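Viral structural protein 4 (Bombyx mori cytoplasmic polyhedrosis virus, PDB 6TZ0) binds GTP and accompanies the RNA-dependent RNA polymerase inside the virus particle, where it is thought to support transcription. Local coordinates at residues B[154-162]-B[175-186]; B[221-229]-B[245-253]. All blocks are in the same frame, centred on the assembly; numbering follows the deposited sequence.

Interaction 1: residues B[154-162]-B[175-186]; sequences LALIIFDDE and LIAYTQPHIIPT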
# COMPACT_ATOMS: atom_id res chain seq x y z
N LEU B 154 -45.91 8.17 -6.97
CA LEU B 154 -45.29 9.33 -7.59
C LEU B 154 -43.88 8.96 -8.04
O LEU B 154 -43.02 8.67 -7.21
CB LEU B 154 -45.25 10.51 -6.63
CG LEU B 154 -46.60 11.13 -6.30
CD1 LEU B 154 -46.46 12.18 -5.22
CD2 LEU B 154 -47.19 11.75 -7.54
N ALA B 155 -43.64 9.01 -9.35
CA ALA B 155 -42.34 8.65 -9.89
C ALA B 155 -41.34 9.77 -9.69
O ALA B 155 -41.67 10.95 -9.84
CB ALA B 155 -42.45 8.32 -11.38
N LEU B 156 -40.10 9.40 -9.36
CA LEU B 156 -39.05 10.38 -9.12
C LEU B 156 -38.48 10.86 -10.45
O LEU B 156 -38.13 10.04 -11.30
CB LEU B 156 -37.97 9.76 -8.24
CG LEU B 156 -36.94 10.63 -7.53
CD1 LEU B 156 -36.61 9.99 -6.22
CD2 LEU B 156 -35.69 10.74 -8.35
N ILE B 157 -38.39 12.17 -10.62
CA ILE B 157 -38.12 12.78 -11.91
C ILE B 157 -36.84 13.60 -11.84
O ILE B 157 -36.73 14.50 -10.99
CB ILE B 157 -39.30 13.64 -12.38
CG1 ILE B 157 -40.56 12.79 -12.51
CG2 ILE B 157 -39.00 14.25 -13.70
CD1 ILE B 157 -41.79 13.59 -12.65
N ILE B 158 -35.89 13.31 -12.73
CA ILE B 158 -34.59 13.96 -12.76
C ILE B 158 -34.37 14.53 -14.15
O ILE B 158 -34.69 13.88 -15.15
CB ILE B 158 -33.46 12.97 -12.40
CG1 ILE B 158 -33.73 12.26 -11.09
CG2 ILE B 158 -32.15 13.68 -12.22
CD1 ILE B 158 -32.80 11.12 -10.85
N PHE B 159 -33.82 15.74 -14.23
CA PHE B 159 -33.32 16.25 -15.50
C PHE B 159 -31.92 15.70 -15.75
O PHE B 159 -31.18 15.40 -14.82
CB PHE B 159 -33.26 17.78 -15.52
CG PHE B 159 -34.60 18.46 -15.55
CD1 PHE B 159 -35.77 17.75 -15.74
CD2 PHE B 159 -34.68 19.84 -15.45
CE1 PHE B 159 -36.99 18.39 -15.77
CE2 PHE B 159 -35.90 20.48 -15.50
CZ PHE B 159 -37.05 19.76 -15.66
N ASP B 160 -31.54 15.62 -17.02
CA ASP B 160 -30.23 15.08 -17.39
C ASP B 160 -29.19 16.18 -17.56
O ASP B 160 -28.28 16.07 -18.38
CB ASP B 160 -30.35 14.23 -18.66
CG ASP B 160 -29.23 13.22 -18.80
OD1 ASP B 160 -28.37 13.15 -17.91
OD2 ASP B 160 -29.20 12.51 -19.83
N ASP B 161 -29.33 17.26 -16.80
CA ASP B 161 -28.40 18.38 -16.77
C ASP B 161 -27.49 18.23 -15.55
O ASP B 161 -27.87 17.64 -14.55
CB ASP B 161 -29.17 19.69 -16.70
CG ASP B 161 -28.32 20.90 -17.00
OD1 ASP B 161 -27.13 20.75 -17.31
OD2 ASP B 161 -28.86 22.02 -16.92
N GLU B 162 -26.28 18.78 -15.65
CA GLU B 162 -25.35 18.67 -14.53
C GLU B 162 -25.64 19.71 -13.45
O GLU B 162 -25.52 19.42 -12.26
CB GLU B 162 -23.91 18.80 -15.04
CG GLU B 162 -22.85 18.63 -13.96
CD GLU B 162 -21.44 18.73 -14.51
OE1 GLU B 162 -21.28 18.89 -15.74
OE2 GLU B 162 -20.48 18.66 -13.71
N LEU B 175 -32.65 8.13 -2.27
CA LEU B 175 -33.79 7.41 -2.84
C LEU B 175 -33.56 6.94 -4.27
O LEU B 175 -34.26 6.02 -4.70
CB LEU B 175 -35.04 8.28 -2.82
CG LEU B 175 -35.57 8.65 -1.44
CD1 LEU B 175 -36.72 9.60 -1.61
CD2 LEU B 175 -35.98 7.41 -0.70
N ILE B 176 -32.64 7.56 -5.01
CA ILE B 176 -32.41 7.20 -6.42
C ILE B 176 -31.93 5.76 -6.55
O ILE B 176 -32.32 5.04 -7.48
CB ILE B 176 -31.42 8.19 -7.08
CG1 ILE B 176 -32.05 9.57 -7.24
CG2 ILE B 176 -30.98 7.75 -8.46
CD1 ILE B 176 -31.05 10.63 -7.60
N ALA B 177 -31.13 5.28 -5.59
CA ALA B 177 -30.53 3.95 -5.67
C ALA B 177 -31.54 2.81 -5.53
O ALA B 177 -31.18 1.67 -5.84
CB ALA B 177 -29.47 3.80 -4.59
N TYR B 178 -32.76 3.08 -5.09
CA TYR B 178 -33.76 2.04 -4.87
C TYR B 178 -35.03 2.34 -5.65
O TYR B 178 -36.13 1.97 -5.22
CB TYR B 178 -34.05 1.89 -3.38
CG TYR B 178 -32.84 1.44 -2.61
CD1 TYR B 178 -32.48 0.11 -2.56
CD2 TYR B 178 -32.04 2.36 -1.95
CE1 TYR B 178 -31.37 -0.31 -1.86
CE2 TYR B 178 -30.93 1.96 -1.25
CZ TYR B 178 -30.60 0.63 -1.21
OH TYR B 178 -29.49 0.23 -0.50
N THR B 179 -34.89 3.00 -6.79
CA THR B 179 -36.00 3.50 -7.58
C THR B 179 -35.55 3.46 -9.03
O THR B 179 -34.37 3.62 -9.32
CB THR B 179 -36.37 4.93 -7.15
OG1 THR B 179 -36.71 4.94 -5.76
CG2 THR B 179 -37.54 5.50 -7.91
N GLN B 180 -36.49 3.17 -9.94
CA GLN B 180 -36.27 3.49 -11.34
C GLN B 180 -36.75 4.91 -11.59
O GLN B 180 -37.96 5.14 -11.65
CB GLN B 180 -37.01 2.52 -12.25
CG GLN B 180 -36.53 1.08 -12.21
CD GLN B 180 -35.08 0.95 -12.60
OE1 GLN B 180 -34.24 0.52 -11.81
NE2 GLN B 180 -34.76 1.35 -13.83
N PRO B 181 -35.86 5.89 -11.73
CA PRO B 181 -36.30 7.27 -11.92
C PRO B 181 -36.69 7.51 -13.37
O PRO B 181 -36.41 6.71 -14.26
CB PRO B 181 -35.05 8.07 -11.55
CG PRO B 181 -33.95 7.21 -11.96
CD PRO B 181 -34.39 5.80 -11.71
N HIS B 182 -37.34 8.63 -13.59
CA HIS B 182 -37.73 9.05 -14.93
C HIS B 182 -36.80 10.17 -15.36
O HIS B 182 -36.89 11.29 -14.87
CB HIS B 182 -39.18 9.51 -14.95
CG HIS B 182 -39.69 9.81 -16.33
ND1 HIS B 182 -39.56 11.04 -16.92
CD2 HIS B 182 -40.31 9.02 -17.24
CE1 HIS B 182 -40.09 11.01 -18.13
NE2 HIS B 182 -40.55 9.79 -18.35
N ILE B 183 -35.89 9.86 -16.28
CA ILE B 183 -34.82 10.77 -16.67
C ILE B 183 -35.23 11.50 -17.93
O ILE B 183 -35.57 10.88 -18.94
CB ILE B 183 -33.51 10.00 -16.87
CG1 ILE B 183 -33.16 9.28 -15.57
CG2 ILE B 183 -32.40 10.93 -17.27
CD1 ILE B 183 -32.12 8.23 -15.72
N ILE B 184 -35.20 12.83 -17.88
CA ILE B 184 -35.63 13.67 -18.99
C ILE B 184 -34.38 14.16 -19.72
O ILE B 184 -33.54 14.82 -19.10
CB ILE B 184 -36.47 14.86 -18.50
CG1 ILE B 184 -37.71 14.36 -17.78
CG2 ILE B 184 -36.86 15.74 -19.66
CD1 ILE B 184 -38.50 15.45 -17.14
N PRO B 185 -34.23 13.89 -21.01
CA PRO B 185 -33.03 14.33 -21.73
C PRO B 185 -33.05 15.82 -22.02
O PRO B 185 -34.10 16.45 -22.13
CB PRO B 185 -33.08 13.52 -23.02
CG PRO B 185 -34.51 13.24 -23.23
CD PRO B 185 -35.10 13.06 -21.87
N THR B 186 -31.85 16.38 -22.13
CA THR B 186 -31.65 17.79 -22.44
C THR B 186 -30.87 17.89 -23.74
O THR B 186 -29.84 17.23 -23.90
CB THR B 186 -30.90 18.51 -21.32
OG1 THR B 186 -29.60 17.92 -21.16
CG2 THR B 186 -31.65 18.39 -20.01
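The F159 ring meets the 175-186 segment at its edge: CD1 of I184 lies near the ring plane, 3.6 Å from F159 CE1, with the two side chains side by side and pointing the same way. The rings of Y16 and Y164 also meet this phenylalanine. H182 turns its imidazole away from 154-162 because CG stands anti to the backbone N (chi1 -173°), and the ring of Y197 packs against it edge-to-face. I184 CD1 also touches I157 CG2, at 3.7 Å, so that one methyl is shared between I157 and F159 on the face of the sheet that carries them and H182.

On the other face I158 and I176 reach toward each other tip to tip, their CD1 atoms 3.7 Å apart, and the same I158 methyl rests on P181 CB. L156 runs at about a right angle to both L175 and I176, its CD1 near L175 CB and its CD2 4.0 Å from I176 CG1. These contacts join L156 and I158 to L175 and I176 of helix 170-176.

Strands 157-159 and 182-184 run parallel, held by an alternating ladder. H182 N gives a nearly straight bond to L156 O at 2.8 Å, and I158 N returns one to H182 O. I184 N then reaches I158 O, and D160 N closes the series on I184 O with a more bent bond (132°). With helices 162-166 and 170-176 between the strands, this is a beta-alpha-beta connection. R578 of the RNA-dependent RNA polymerase chain packs on P181 and D160 meets its K585. The chemistry is therefore divided: backbone bonds set the parallel register, while apolar contacts, aliphatic and aromatic, on the two faces tie it to helices 170-176 and 196-201.

Interaction 2: residues B[221-229]-B[245-253]; sequences LSPMTRSIF and YGEYVFIRY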
# COMPACT_ATOMS: atom_id res chain seq x y z
N LEU B 221 -53.94 30.43 -28.51
CA LEU B 221 -53.05 30.70 -27.40
C LEU B 221 -53.80 31.43 -26.30
O LEU B 221 -54.72 32.21 -26.55
CB LEU B 221 -51.85 31.52 -27.87
CG LEU B 221 -50.97 30.81 -28.90
CD1 LEU B 221 -49.83 31.69 -29.32
CD2 LEU B 221 -50.47 29.49 -28.40
N SER B 222 -53.38 31.17 -25.06
CA SER B 222 -54.00 31.74 -23.88
C SER B 222 -52.91 32.02 -22.87
O SER B 222 -51.85 31.37 -22.92
CB SER B 222 -55.06 30.79 -23.30
OG SER B 222 -54.47 29.58 -22.89
N PRO B 223 -53.09 33.00 -21.97
CA PRO B 223 -52.04 33.28 -20.98
C PRO B 223 -51.81 32.16 -20.00
O PRO B 223 -50.67 31.95 -19.57
CB PRO B 223 -52.56 34.54 -20.27
CG PRO B 223 -53.54 35.13 -21.17
CD PRO B 223 -54.18 33.99 -21.89
N MET B 224 -52.85 31.42 -19.65
CA MET B 224 -52.79 30.41 -18.60
C MET B 224 -52.26 29.08 -19.08
O MET B 224 -52.27 28.11 -18.31
CB MET B 224 -54.18 30.22 -17.99
CG MET B 224 -54.70 31.43 -17.24
SD MET B 224 -55.25 32.73 -18.35
CE MET B 224 -56.13 33.80 -17.22
N THR B 225 -51.82 28.98 -20.31
CA THR B 225 -51.39 27.69 -20.84
C THR B 225 -50.02 27.75 -21.50
O THR B 225 -49.24 26.80 -21.37
CB THR B 225 -52.46 27.20 -21.84
OG1 THR B 225 -53.73 27.15 -21.18
CG2 THR B 225 -52.15 25.81 -22.39
N ARG B 226 -49.69 28.84 -22.17
CA ARG B 226 -48.49 28.89 -23.00
C ARG B 226 -47.57 30.01 -22.53
O ARG B 226 -48.02 31.03 -22.01
CB ARG B 226 -48.86 29.12 -24.47
CG ARG B 226 -49.84 28.10 -25.02
CD ARG B 226 -49.24 26.71 -25.13
NE ARG B 226 -48.20 26.59 -26.14
CZ ARG B 226 -48.42 26.25 -27.40
NH1 ARG B 226 -49.66 26.01 -27.81
NH2 ARG B 226 -47.41 26.14 -28.26
N SER B 227 -46.27 29.79 -22.71
CA SER B 227 -45.26 30.81 -22.52
C SER B 227 -44.63 31.13 -23.87
O SER B 227 -44.80 30.39 -24.84
CB SER B 227 -44.20 30.35 -21.52
OG SER B 227 -43.49 29.23 -22.01
N ILE B 228 -43.93 32.25 -23.94
CA ILE B 228 -43.52 32.82 -25.21
C ILE B 228 -42.00 32.83 -25.31
O ILE B 228 -41.32 33.35 -24.42
CB ILE B 228 -44.08 34.24 -25.39
CG1 ILE B 228 -45.61 34.19 -25.41
CG2 ILE B 228 -43.54 34.90 -26.64
CD1 ILE B 228 -46.16 33.36 -26.53
N PHE B 229 -41.48 32.27 -26.39
CA PHE B 229 -40.07 32.35 -26.74
C PHE B 229 -39.92 33.31 -27.92
O PHE B 229 -40.21 32.95 -29.06
CB PHE B 229 -39.51 30.97 -27.04
CG PHE B 229 -38.11 30.99 -27.56
CD1 PHE B 229 -37.10 31.56 -26.83
CD2 PHE B 229 -37.80 30.36 -28.74
CE1 PHE B 229 -35.81 31.57 -27.31
CE2 PHE B 229 -36.51 30.35 -29.22
CZ PHE B 229 -35.52 30.95 -28.50
N TYR B 245 -49.35 40.77 -26.97
CA TYR B 245 -48.81 39.74 -26.09
C TYR B 245 -48.59 40.28 -24.69
O TYR B 245 -47.62 39.91 -24.01
CB TYR B 245 -47.53 39.17 -26.68
CG TYR B 245 -47.75 38.26 -27.87
CD1 TYR B 245 -47.98 36.91 -27.69
CD2 TYR B 245 -47.75 38.77 -29.16
CE1 TYR B 245 -48.19 36.08 -28.76
CE2 TYR B 245 -47.97 37.95 -30.23
CZ TYR B 245 -48.18 36.60 -30.03
OH TYR B 245 -48.40 35.78 -31.10
N GLY B 246 -49.49 41.14 -24.23
CA GLY B 246 -49.29 41.82 -22.96
C GLY B 246 -49.50 40.95 -21.74
O GLY B 246 -48.77 41.07 -20.76
N GLU B 247 -50.48 40.05 -21.79
CA GLU B 247 -50.75 39.20 -20.64
C GLU B 247 -49.90 37.94 -20.61
O GLU B 247 -50.06 37.13 -19.70
CB GLU B 247 -52.22 38.79 -20.60
CG GLU B 247 -53.18 39.92 -20.28
CD GLU B 247 -54.61 39.43 -20.17
OE1 GLU B 247 -54.85 38.24 -20.45
OE2 GLU B 247 -55.49 40.24 -19.81
N TYR B 248 -49.02 37.74 -21.58
CA TYR B 248 -48.26 36.51 -21.60
C TYR B 248 -46.93 36.72 -20.90
O TYR B 248 -46.48 37.85 -20.69
CB TYR B 248 -48.01 35.99 -23.03
CG TYR B 248 -49.22 35.55 -23.84
CD1 TYR B 248 -50.51 35.60 -23.33
CD2 TYR B 248 -49.06 34.98 -25.08
CE1 TYR B 248 -51.58 35.19 -24.07
CE2 TYR B 248 -50.14 34.55 -25.82
CZ TYR B 248 -51.39 34.66 -25.31
OH TYR B 248 -52.49 34.24 -26.02
N VAL B 249 -46.30 35.62 -20.52
CA VAL B 249 -44.99 35.65 -19.89
C VAL B 249 -43.96 35.16 -20.90
O VAL B 249 -44.21 34.22 -21.66
CB VAL B 249 -45.00 34.83 -18.58
CG1 VAL B 249 -45.38 33.38 -18.81
CG2 VAL B 249 -43.68 34.95 -17.85
N PHE B 250 -42.83 35.86 -20.96
CA PHE B 250 -41.80 35.56 -21.95
C PHE B 250 -40.67 34.81 -21.26
O PHE B 250 -40.24 35.20 -20.17
CB PHE B 250 -41.21 36.81 -22.63
CG PHE B 250 -42.16 37.58 -23.53
CD1 PHE B 250 -43.50 37.28 -23.64
CD2 PHE B 250 -41.65 38.56 -24.36
CE1 PHE B 250 -44.33 37.98 -24.49
CE2 PHE B 250 -42.47 39.26 -25.22
CZ PHE B 250 -43.81 38.97 -25.28
N ILE B 251 -40.18 33.76 -21.89
CA ILE B 251 -39.03 33.05 -21.33
C ILE B 251 -37.77 33.82 -21.69
O ILE B 251 -37.69 34.47 -22.74
CB ILE B 251 -38.98 31.58 -21.79
CG1 ILE B 251 -38.68 31.45 -23.27
CG2 ILE B 251 -40.32 30.92 -21.58
CD1 ILE B 251 -38.49 30.02 -23.66
N ARG B 252 -36.79 33.79 -20.80
CA ARG B 252 -35.62 34.66 -20.91
C ARG B 252 -34.36 33.81 -20.94
O ARG B 252 -34.08 33.06 -20.00
CB ARG B 252 -35.57 35.65 -19.74
CG ARG B 252 -36.67 36.67 -19.78
CD ARG B 252 -36.46 37.74 -18.74
NE ARG B 252 -36.48 37.20 -17.39
CZ ARG B 252 -37.59 37.04 -16.66
NH1 ARG B 252 -38.77 37.37 -17.16
NH2 ARG B 252 -37.51 36.53 -15.44
N TYR B 253 -33.60 33.94 -22.02
CA TYR B 253 -32.31 33.30 -22.16
C TYR B 253 -31.23 34.35 -22.28
O TYR B 253 -31.45 35.44 -22.80
CB TYR B 253 -32.26 32.39 -23.37
CG TYR B 253 -33.19 31.22 -23.32
CD1 TYR B 253 -33.01 30.22 -22.38
CD2 TYR B 253 -34.17 31.05 -24.27
CE1 TYR B 253 -33.84 29.12 -22.34
CE2 TYR B 253 -34.98 29.96 -24.26
CZ TYR B 253 -34.82 29.00 -23.29
OH TYR B 253 -35.66 27.91 -23.28
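I228 sits at the middle of the contact with three aromatic side chains around it. Its CG2 methyl lies over one face of the F250 ring, a CH-pi contact 4.1 Å from the centroid, and the two side chains point the same way. CG1 of I228 comes to the edge of the Y248 ring, 3.6 Å from Y248 CD2, while CD1 also touches Y248 CD2 and comes within 4.1 Å of Y245 CE1. CG1 lies beside the backbone N and CG2 anti to it (chi1 -62°), which sends CG2 over F250 and the CG1-CD1 arm to Y248 and Y245.

Next to this group P223 crosses Y248 obliquely, P223 CG 3.5 Å from Y248 CE1, and the carbonyl oxygen of S222 lies over one face of the same tyrosine. At the other end F229 packs its CB on I251 CD1 at 3.7 Å. Its ring brings CE1 to the edge of the Y253 ring, the planes inclined at 76°.

Two backbone bonds set the alignment. I228 N donates to V249 O at 3.0 Å, and I228 O accepts from I251 N at 2.8 Å in a straighter bond (165°); together they grip both polar backbone atoms of I228 and form a single bridge to F250.

Further out, R240 makes a cation-pi contact with F250, Y245 OH is hydrogen-bonded to the backbone oxygen of A214, and Y19 OH bonds to F250 O. The loop 245-253, leading from helix 236-242 to strand 255-261, borders strand 226-230 through I228, while S227 and F229 bond to the parallel strand 204-208. Helix 236-242 packs against Y245 and F250.

Interaction 1 closes before interaction 2 opens, so the two follow one another in series along the chain. Their centres are 28 Å apart and their nearest atoms about 10 Å, without touching. They belong to separate two-stranded parallel sheets, 157-159 with 182-184 and 204-208 with 226-230, and helix 196-201 lies between these in sequence and packs on the first. The N-terminal part of the chain also reaches both: Y16 meets 154-162, and Y19 meets 245-253. Both contacts thus shape the part of the chain that precedes the GTP-binding P-loop residues, away from that site, and of the two only interaction 1 lies at the polymerase interface.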